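Local coordinates for Alr4995 protein (Nostoc sp., PDB 6LRF), which acts as a bifunctional arginine dihydrolase and ornithine cyclodeaminase, AgrE, probably converting arginine to ornithine and then ornithine to proline, at residues Ile47-His51 with Ala52-Leu56; Glu99-Gly103 with Asn104-Val108; His145-Leu148 with Ala149-Asp153; Thr266-Val269 with Thr270-Val273. All coordinates share one frame; numbering follows the deposited sequence.

Interaction 1. Residues Ile47-His51 with Ala52-Leu56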
# COMPACT_ATOMS: atom_id res chain seq x y z
N ILE B 47 -30.99 25.87 -45.28
CA ILE B 47 -31.94 24.91 -44.72
C ILE B 47 -33.00 25.61 -43.86
O ILE B 47 -34.20 25.33 -43.99
CB ILE B 47 -31.25 23.84 -43.86
CG1 ILE B 47 -30.37 22.93 -44.73
CG2 ILE B 47 -32.28 23.00 -43.14
CD1 ILE B 47 -29.47 22.01 -43.93
N LEU B 48 -32.54 26.51 -43.01
CA LEU B 48 -33.44 27.20 -42.08
C LEU B 48 -34.39 28.13 -42.83
O LEU B 48 -35.57 28.22 -42.49
CB LEU B 48 -32.63 27.98 -41.03
CG LEU B 48 -33.41 28.47 -39.80
CD1 LEU B 48 -34.17 27.32 -39.16
CD2 LEU B 48 -32.49 29.12 -38.79
N LYS B 49 -33.86 28.81 -43.85
CA LYS B 49 -34.65 29.72 -44.68
C LYS B 49 -35.82 29.02 -45.37
O LYS B 49 -36.79 29.66 -45.77
CB LYS B 49 -33.75 30.39 -45.73
CG LYS B 49 -33.50 31.87 -45.48
CD LYS B 49 -34.84 32.61 -45.32
CE LYS B 49 -34.67 34.11 -45.03
NZ LYS B 49 -35.98 34.84 -44.87
N GLU B 50 -35.71 27.69 -45.48
CA GLU B 50 -36.73 26.86 -46.10
C GLU B 50 -37.85 26.47 -45.13
O GLU B 50 -38.89 25.95 -45.55
CB GLU B 50 -36.10 25.59 -46.69
CG GLU B 50 -35.17 25.84 -47.90
CD GLU B 50 -34.54 24.55 -48.46
OE1 GLU B 50 -33.85 23.83 -47.71
OE2 GLU B 50 -34.72 24.27 -49.66
N HIS B 51 -37.66 26.71 -43.84
CA HIS B 51 -38.69 26.39 -42.85
C HIS B 51 -39.08 27.59 -42.00
O HIS B 51 -39.96 27.50 -41.14
CB HIS B 51 -38.25 25.24 -41.95
CG HIS B 51 -37.94 23.98 -42.70
ND1 HIS B 51 -36.69 23.69 -43.20
CD2 HIS B 51 -38.73 22.92 -43.02
CE1 HIS B 51 -36.72 22.52 -43.81
NE2 HIS B 51 -37.95 22.03 -43.71
N ALA B 52 -38.42 28.72 -42.23
CA ALA B 52 -38.66 29.91 -41.42
C ALA B 52 -38.06 31.17 -42.03
O ALA B 52 -37.33 31.11 -43.02
CB ALA B 52 -38.09 29.68 -40.00
N ILE B 53 -38.36 32.30 -41.41
CA ILE B 53 -37.82 33.60 -41.79
C ILE B 53 -36.50 33.83 -41.08
O ILE B 53 -36.38 33.55 -39.88
CB ILE B 53 -38.80 34.75 -41.42
CG1 ILE B 53 -40.18 34.51 -42.05
CG2 ILE B 53 -38.24 36.11 -41.81
CD1 ILE B 53 -41.29 35.44 -41.49
N VAL B 54 -35.50 34.35 -41.78
CA VAL B 54 -34.21 34.61 -41.13
C VAL B 54 -33.77 36.06 -41.31
O VAL B 54 -33.54 36.50 -42.43
CB VAL B 54 -33.09 33.67 -41.65
CG1 VAL B 54 -31.75 34.01 -41.01
CG2 VAL B 54 -33.46 32.20 -41.42
N ASP B 55 -33.67 36.79 -40.21
CA ASP B 55 -33.06 38.10 -40.22
C ASP B 55 -31.57 37.97 -39.97
O ASP B 55 -31.12 36.97 -39.41
CB ASP B 55 -33.67 39.01 -39.15
CG ASP B 55 -35.13 39.32 -39.41
OD1 ASP B 55 -35.54 39.41 -40.60
OD2 ASP B 55 -35.88 39.49 -38.42
N LEU B 56 -30.82 38.98 -40.38
CA LEU B 56 -29.38 38.97 -40.23
C LEU B 56 -28.91 40.22 -39.52
O LEU B 56 -29.44 41.30 -39.77
CB LEU B 56 -28.70 38.85 -41.60
CG LEU B 56 -29.06 37.64 -42.47
CD1 LEU B 56 -28.33 37.75 -43.80
CD2 LEU B 56 -28.71 36.32 -41.79
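Leu48, in the last part of helix 34-49, crosses Val54 at about a right angle, its CG 4.1 Å from Val54 CG2. A first torsion of -166° sets CG of Leu48 anti to the backbone N and lays the isobutyl group against strand 53-56, in a buried patch that Phe7 and Ile228 also border. Lys49 starts out facing away from the strand, but its chain bends at chi2 (-54°) and returns over Val54, bringing Lys49 CE to 3.8 Å from Val54 CB. Its ammonium group ends beside the strand backbone: Lys49 NZ and Val54 N are 3.2 Å apart, yet both are donors and do not bond. At the other end of the residue, Lys49 CA offers a C-H contact to Ala52 O at 3.4 Å. This corner follows the helix of a beta-alpha-beta crossover, since strand 53-56 runs parallel to strand 6-9 in the N-terminal module related to guanidino-group-modifying enzymes. Glu50 N donates to Ile47 O at 3.2 Å. His51 turns its ring back onto the helix, where ND1 reaches the same Ile47 O (3.1 Å, 152°) from the opposite face of the carbonyl plane.

Interaction 2. Residues Glu99-Gly103 with Asn104-Val108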
# COMPACT_ATOMS: atom_id res chain seq x y z
N GLU B 99 -28.47 47.19 -30.83
CA GLU B 99 -28.96 47.95 -31.98
C GLU B 99 -29.97 47.14 -32.77
O GLU B 99 -31.02 47.65 -33.15
CB GLU B 99 -27.81 48.36 -32.91
CG GLU B 99 -28.24 49.30 -34.03
CD GLU B 99 -27.09 49.67 -34.94
OE1 GLU B 99 -26.56 48.76 -35.63
OE2 GLU B 99 -26.69 50.87 -34.95
N TRP B 100 -29.67 45.88 -33.03
CA TRP B 100 -30.62 45.06 -33.77
C TRP B 100 -31.94 44.95 -33.00
O TRP B 100 -33.01 45.11 -33.58
CB TRP B 100 -30.06 43.67 -34.07
CG TRP B 100 -30.98 42.94 -35.00
CD1 TRP B 100 -30.93 42.91 -36.38
CD2 TRP B 100 -32.13 42.16 -34.63
NE1 TRP B 100 -31.96 42.15 -36.87
CE2 TRP B 100 -32.72 41.69 -35.83
CE3 TRP B 100 -32.72 41.83 -33.41
CZ2 TRP B 100 -33.87 40.89 -35.83
CZ3 TRP B 100 -33.86 41.04 -33.41
CH2 TRP B 100 -34.42 40.58 -34.62
N PHE B 101 -31.87 44.68 -31.70
CA PHE B 101 -33.08 44.44 -30.93
C PHE B 101 -33.97 45.68 -30.92
O PHE B 101 -35.18 45.59 -31.19
CB PHE B 101 -32.75 44.02 -29.49
CG PHE B 101 -32.32 42.58 -29.35
CD1 PHE B 101 -33.09 41.56 -29.89
CD2 PHE B 101 -31.15 42.26 -28.68
CE1 PHE B 101 -32.71 40.24 -29.76
CE2 PHE B 101 -30.75 40.92 -28.55
CZ PHE B 101 -31.53 39.92 -29.09
N GLU B 102 -33.37 46.83 -30.62
CA GLU B 102 -34.13 48.07 -30.53
C GLU B 102 -34.71 48.49 -31.89
O GLU B 102 -35.85 48.92 -31.96
CB GLU B 102 -33.27 49.17 -29.92
CG GLU B 102 -33.15 48.98 -28.41
CD GLU B 102 -32.38 50.07 -27.69
OE1 GLU B 102 -31.51 50.73 -28.31
OE2 GLU B 102 -32.66 50.27 -26.48
N GLY B 103 -33.95 48.28 -32.96
CA GLY B 103 -34.44 48.56 -34.30
C GLY B 103 -35.48 47.58 -34.78
O GLY B 103 -36.08 47.75 -35.84
N ASN B 104 -35.71 46.52 -34.01
CA ASN B 104 -36.78 45.59 -34.35
C ASN B 104 -37.89 45.58 -33.31
O ASN B 104 -38.63 44.61 -33.21
CB ASN B 104 -36.21 44.19 -34.56
CG ASN B 104 -35.62 44.02 -35.95
OD1 ASN B 104 -36.25 43.45 -36.85
ND2 ASN B 104 -34.39 44.51 -36.14
N GLY B 105 -38.00 46.68 -32.58
CA GLY B 105 -39.16 46.94 -31.74
C GLY B 105 -39.16 46.39 -30.32
O GLY B 105 -40.09 46.64 -29.55
N TYR B 106 -38.12 45.66 -29.96
CA TYR B 106 -38.10 45.02 -28.65
C TYR B 106 -37.85 45.98 -27.52
O TYR B 106 -37.16 46.98 -27.66
CB TYR B 106 -37.05 43.90 -28.61
CG TYR B 106 -37.40 42.77 -29.55
CD1 TYR B 106 -36.85 42.71 -30.82
CD2 TYR B 106 -38.30 41.78 -29.17
CE1 TYR B 106 -37.17 41.68 -31.69
CE2 TYR B 106 -38.64 40.75 -30.04
CZ TYR B 106 -38.06 40.70 -31.29
OH TYR B 106 -38.39 39.68 -32.16
N THR B 107 -38.44 45.67 -26.37
CA THR B 107 -38.14 46.38 -25.14
C THR B 107 -36.91 45.68 -24.52
O THR B 107 -36.99 44.52 -24.13
CB THR B 107 -39.35 46.37 -24.18
OG1 THR B 107 -40.48 46.91 -24.87
CG2 THR B 107 -39.09 47.16 -22.91
N VAL B 108 -35.80 46.41 -24.45
CA VAL B 108 -34.50 45.84 -24.10
C VAL B 108 -34.15 46.13 -22.65
O VAL B 108 -34.08 47.28 -22.22
CB VAL B 108 -33.38 46.38 -25.02
CG1 VAL B 108 -32.03 45.86 -24.56
CG2 VAL B 108 -33.63 45.99 -26.47
O HOH W 1 -37.31 49.18 -29.54
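Asn104 folds its amide back onto the helix it follows, ND2 donating to Trp100 O (3.0 Å, 156°) with that oxygen near the amide plane. Phe101 O takes two backbone donors, one from each side of its carbonyl plane: Asn104 N and, at 3.2 Å, Tyr106 N. With Gly105 N bonded to Glu102 O, the Tyr106 bond makes a Schellman motif, in which Gly105 adopts positive phi and ends helix 93-103. One water gives hydrogen bonds to both Glu102 O and Tyr106 O. Outward from these bonds, the Asn104 amide lies stacked on one face of the Trp100 indole, the planes 17° apart and ND2 3.3 Å from Trp100 CE2; Asn104 CB makes a CH-pi contact over the six-membered ring. Trp100 CG, anti to the backbone N (chi1 -172°), carries the indole toward the turn, where CZ3 meets Tyr106 CE1. With an alanine here the indole is gone, and the Asn104 amide, though still able to bond the backbone oxygen, would probably be less firmly held flat. Phe101 points its ring edge at the Tyr106 face, offset, with centroids 6.0 Å apart, and its CB touches Val108 CG2 in strand 107-109 at 3.7 Å, as does Glu102 CG. The Tyr106 hydroxyl is hydrogen-bonded to Val269 O. Helix-end carbonyls are thus met by amide donors and water, while the rings of Trp100 and Phe101 hold Tyr106 against the helix.

Interaction 3. Residues His145-Leu148 with Ala149-Asp153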
# COMPACT_ATOMS: atom_id res chain seq x y z
N HIS B 145 -30.70 35.32 -12.57
CA HIS B 145 -31.93 34.59 -12.81
C HIS B 145 -33.18 35.31 -12.29
O HIS B 145 -34.21 35.30 -12.97
CB HIS B 145 -31.82 33.17 -12.24
CG HIS B 145 -30.79 32.33 -12.94
ND1 HIS B 145 -30.62 30.98 -12.69
CD2 HIS B 145 -29.89 32.65 -13.89
CE1 HIS B 145 -29.64 30.52 -13.45
NE2 HIS B 145 -29.19 31.51 -14.19
N PRO B 146 -33.10 35.95 -11.10
CA PRO B 146 -34.29 36.71 -10.69
C PRO B 146 -34.65 37.89 -11.61
O PRO B 146 -35.82 38.29 -11.66
CB PRO B 146 -33.92 37.24 -9.30
CG PRO B 146 -32.89 36.23 -8.79
CD PRO B 146 -32.10 35.88 -10.02
N TYR B 147 -33.67 38.46 -12.30
CA TYR B 147 -33.91 39.54 -13.25
C TYR B 147 -34.68 39.01 -14.44
O TYR B 147 -35.61 39.65 -14.94
CB TYR B 147 -32.59 40.17 -13.71
CG TYR B 147 -31.91 41.03 -12.67
CD1 TYR B 147 -32.18 42.39 -12.59
CD2 TYR B 147 -30.98 40.50 -11.78
CE1 TYR B 147 -31.54 43.20 -11.65
CE2 TYR B 147 -30.35 41.29 -10.84
CZ TYR B 147 -30.63 42.64 -10.78
OH TYR B 147 -30.00 43.43 -9.85
N LEU B 148 -34.29 37.82 -14.89
CA LEU B 148 -34.95 37.20 -16.02
C LEU B 148 -36.42 36.99 -15.71
O LEU B 148 -37.30 37.22 -16.54
CB LEU B 148 -34.30 35.86 -16.36
CG LEU B 148 -32.80 35.86 -16.57
CD1 LEU B 148 -32.37 34.46 -16.96
CD2 LEU B 148 -32.44 36.86 -17.64
N ALA B 149 -36.67 36.54 -14.48
CA ALA B 149 -38.01 36.18 -14.08
C ALA B 149 -38.90 37.43 -14.01
O ALA B 149 -40.03 37.42 -14.48
CB ALA B 149 -37.97 35.48 -12.75
N LYS B 150 -38.37 38.48 -13.39
CA LYS B 150 -39.06 39.75 -13.20
C LYS B 150 -39.34 40.45 -14.53
O LYS B 150 -40.44 40.93 -14.77
CB LYS B 150 -38.22 40.65 -12.29
CG LYS B 150 -38.80 42.03 -12.05
CD LYS B 150 -37.92 42.85 -11.09
CE LYS B 150 -36.53 43.09 -11.67
NZ LYS B 150 -35.79 44.11 -10.87
N TRP B 151 -38.34 40.49 -15.40
CA TRP B 151 -38.43 41.22 -16.66
C TRP B 151 -39.15 40.47 -17.77
O TRP B 151 -39.71 41.09 -18.68
CB TRP B 151 -37.03 41.57 -17.16
CG TRP B 151 -36.38 42.67 -16.39
CD1 TRP B 151 -37.00 43.62 -15.62
CD2 TRP B 151 -34.99 42.95 -16.32
NE1 TRP B 151 -36.07 44.48 -15.08
CE2 TRP B 151 -34.82 44.09 -15.51
CE3 TRP B 151 -33.85 42.34 -16.87
CZ2 TRP B 151 -33.58 44.63 -15.23
CZ3 TRP B 151 -32.61 42.89 -16.60
CH2 TRP B 151 -32.49 44.02 -15.79
N LEU B 152 -39.12 39.14 -17.73
CA LEU B 152 -39.82 38.40 -18.77
C LEU B 152 -41.14 37.84 -18.24
O LEU B 152 -41.88 37.21 -18.98
CB LEU B 152 -38.95 37.29 -19.33
CG LEU B 152 -37.64 37.73 -19.99
CD1 LEU B 152 -36.95 36.54 -20.58
CD2 LEU B 152 -37.85 38.78 -21.07
N ASP B 153 -41.41 38.09 -16.95
CA ASP B 153 -42.64 37.65 -16.28
C ASP B 153 -42.88 36.13 -16.43
O ASP B 153 -43.89 35.70 -16.98
CB ASP B 153 -43.85 38.45 -16.80
CG ASP B 153 -44.95 38.63 -15.75
OD1 ASP B 153 -44.71 38.33 -14.56
OD2 ASP B 153 -46.05 39.11 -16.11
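Tyr147 and Trp151, one helical turn apart, lie side by side and point the same way, Tyr147 CD1 coming within 3.6 Å of Trp151 CH2. CD1 sits over the indole face, offset toward its rim, and Tyr147 CB makes a CH-pi contact 4.2 Å from the centroid of the six-membered ring. The two ring planes meet obliquely, at 55°. Trp151 owes its place to a chi1 of -73°, which sets CG beside its own backbone N and brings it to 3.4 Å from Tyr147 O. If this indole were cut back to an alanine, a gap would probably open beside Tyr147, and Tyr109 would lose its stacking partner. Helix 145-152 is the helix of a beta-alpha-beta unit between strands 132-136 and 155-160; His145 is hydrogen-bonded to Gly135 and Ser158 of these strands. The buried face is closely filled, Leu148 and Leu152 both resting on Val81. By contrast, on the solvent side Lys150 bends at chi3 and brings its NZ only to 4.4 Å from Tyr147 CD1. Regular helical bonds link the two segments, among them Trp151 N to Tyr147 O at 2.9 Å, before positive phi at Asp153 breaks the helix.

Interaction 4. Residues Thr266-Val269 with Thr270-Val273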
# COMPACT_ATOMS: atom_id res chain seq x y z
N THR B 266 -27.95 30.61 -34.16
CA THR B 266 -29.32 31.09 -34.35
C THR B 266 -29.92 31.65 -33.06
O THR B 266 -29.56 31.24 -31.96
CB THR B 266 -30.28 29.96 -34.85
OG1 THR B 266 -30.54 29.03 -33.77
CG2 THR B 266 -29.71 29.21 -36.05
N LEU B 267 -30.85 32.58 -33.21
CA LEU B 267 -31.66 33.04 -32.09
C LEU B 267 -33.11 33.13 -32.55
O LEU B 267 -33.42 33.84 -33.51
CB LEU B 267 -31.15 34.39 -31.58
CG LEU B 267 -31.94 35.04 -30.45
CD1 LEU B 267 -31.91 34.20 -29.19
CD2 LEU B 267 -31.40 36.42 -30.19
N ARG B 268 -34.00 32.40 -31.90
CA ARG B 268 -35.42 32.50 -32.22
C ARG B 268 -36.00 33.79 -31.64
O ARG B 268 -36.03 33.97 -30.42
CB ARG B 268 -36.18 31.28 -31.70
CG ARG B 268 -37.69 31.35 -31.87
CD ARG B 268 -38.33 29.97 -31.87
NE ARG B 268 -39.79 30.06 -31.95
CZ ARG B 268 -40.57 29.06 -32.36
NH1 ARG B 268 -40.03 27.91 -32.73
NH2 ARG B 268 -41.89 29.22 -32.40
N VAL B 269 -36.45 34.70 -32.49
CA VAL B 269 -36.91 35.99 -31.99
C VAL B 269 -38.45 36.06 -31.96
O VAL B 269 -39.03 37.07 -31.55
CB VAL B 269 -36.32 37.13 -32.83
CG1 VAL B 269 -34.86 37.29 -32.52
CG2 VAL B 269 -36.52 36.85 -34.33
N THR B 270 -39.08 34.97 -32.38
CA THR B 270 -40.53 34.77 -32.31
C THR B 270 -40.89 33.80 -31.19
O THR B 270 -41.01 32.60 -31.42
CB THR B 270 -41.10 34.23 -33.64
OG1 THR B 270 -40.90 35.20 -34.67
CG2 THR B 270 -42.60 33.94 -33.54
N GLU B 271 -41.06 34.33 -29.98
CA GLU B 271 -41.41 33.54 -28.81
C GLU B 271 -42.70 34.06 -28.19
O GLU B 271 -42.67 35.02 -27.41
CB GLU B 271 -40.28 33.57 -27.75
CG GLU B 271 -38.94 33.00 -28.21
CD GLU B 271 -38.94 31.49 -28.33
OE1 GLU B 271 -40.04 30.89 -28.29
OE2 GLU B 271 -37.84 30.90 -28.45
N PRO B 272 -43.83 33.45 -28.55
CA PRO B 272 -45.13 33.92 -28.03
C PRO B 272 -45.26 33.70 -26.53
O PRO B 272 -44.78 32.68 -26.00
CB PRO B 272 -46.15 33.08 -28.81
CG PRO B 272 -45.40 32.58 -30.03
CD PRO B 272 -43.99 32.39 -29.56
N VAL B 273 -45.90 34.64 -25.85
CA VAL B 273 -46.04 34.59 -24.40
C VAL B 273 -47.29 33.81 -24.03
O VAL B 273 -48.38 34.09 -24.52
CB VAL B 273 -46.12 36.01 -23.80
CG1 VAL B 273 -46.40 35.95 -22.30
CG2 VAL B 273 -44.83 36.76 -24.07
O HOH W 2 -41.09 37.35 -29.56
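Arg268 lays the aliphatic part of its chain across the Glu271 carboxylate, CG 3.5 Å from Glu271 OE2 and CD hardly farther. The two side chains cross at about a right angle. With CG anti to the backbone N (chi1 174°) and the chain extended as far as NE, the guanidinium is carried out to the Thr270 carbonyl. There NE donates to Thr270 O (2.9 Å, 172°), an almost straight bond with the oxygen at the guanidinium edge and in its plane. The same NE forms only a long salt bridge to Glu271 OE1 at 3.8 Å; OE1 is far from the plane of the guanidinium, so the attraction is electrostatic and lacks a directed N-H. Glu271 is bent at chi2 (-73°), which folds its carboxylate back toward the arginine, and OE1 has a second cation in Arg127. A water bridges the backbone, donating to Val269 O at 2.9 Å and accepting from Glu271 N at 3.0 Å. The segment marks the exit from strand 267-268, an outer strand of the small sheet it shares with strands 6-9 and 53-56, into the loop that leads to strand 280-292. Thr270 holds on to that sheet through a hydrogen bond between its OG1 and Arg6 N, while Val269 packs on Arg6 and Leu8. The buried carboxylate probably offsets the charges of two arginines that lie close together, Arg268 at long range and Arg127 in a salt bridge; the directional N-H of Arg268 NE is spent on Thr270 O, tying the side chain to the backbone just after the strand.

In the fold
From the N terminus the four contacts follow in series, each within one continuous run of chain, so none nests in or crosses another. Interaction 1 closes the corner from helix 34-49 into strand 53-56, and interaction 2 the corner from helix 93-103 into strand 107-109. Interaction 3 lies within helix 145-152, its nearest atoms about 7 Å from interaction 2. Interaction 4, far along the chain, returns to the sheet of interaction 1, where Leu48 CD2 meets Thr266 CG2 at 3.9 Å. It also adjoins interaction 2, Phe101 packing on Leu267 and Trp100 on Val269, while Asp55 touches Trp100 and so brings interactions 1 and 2 together.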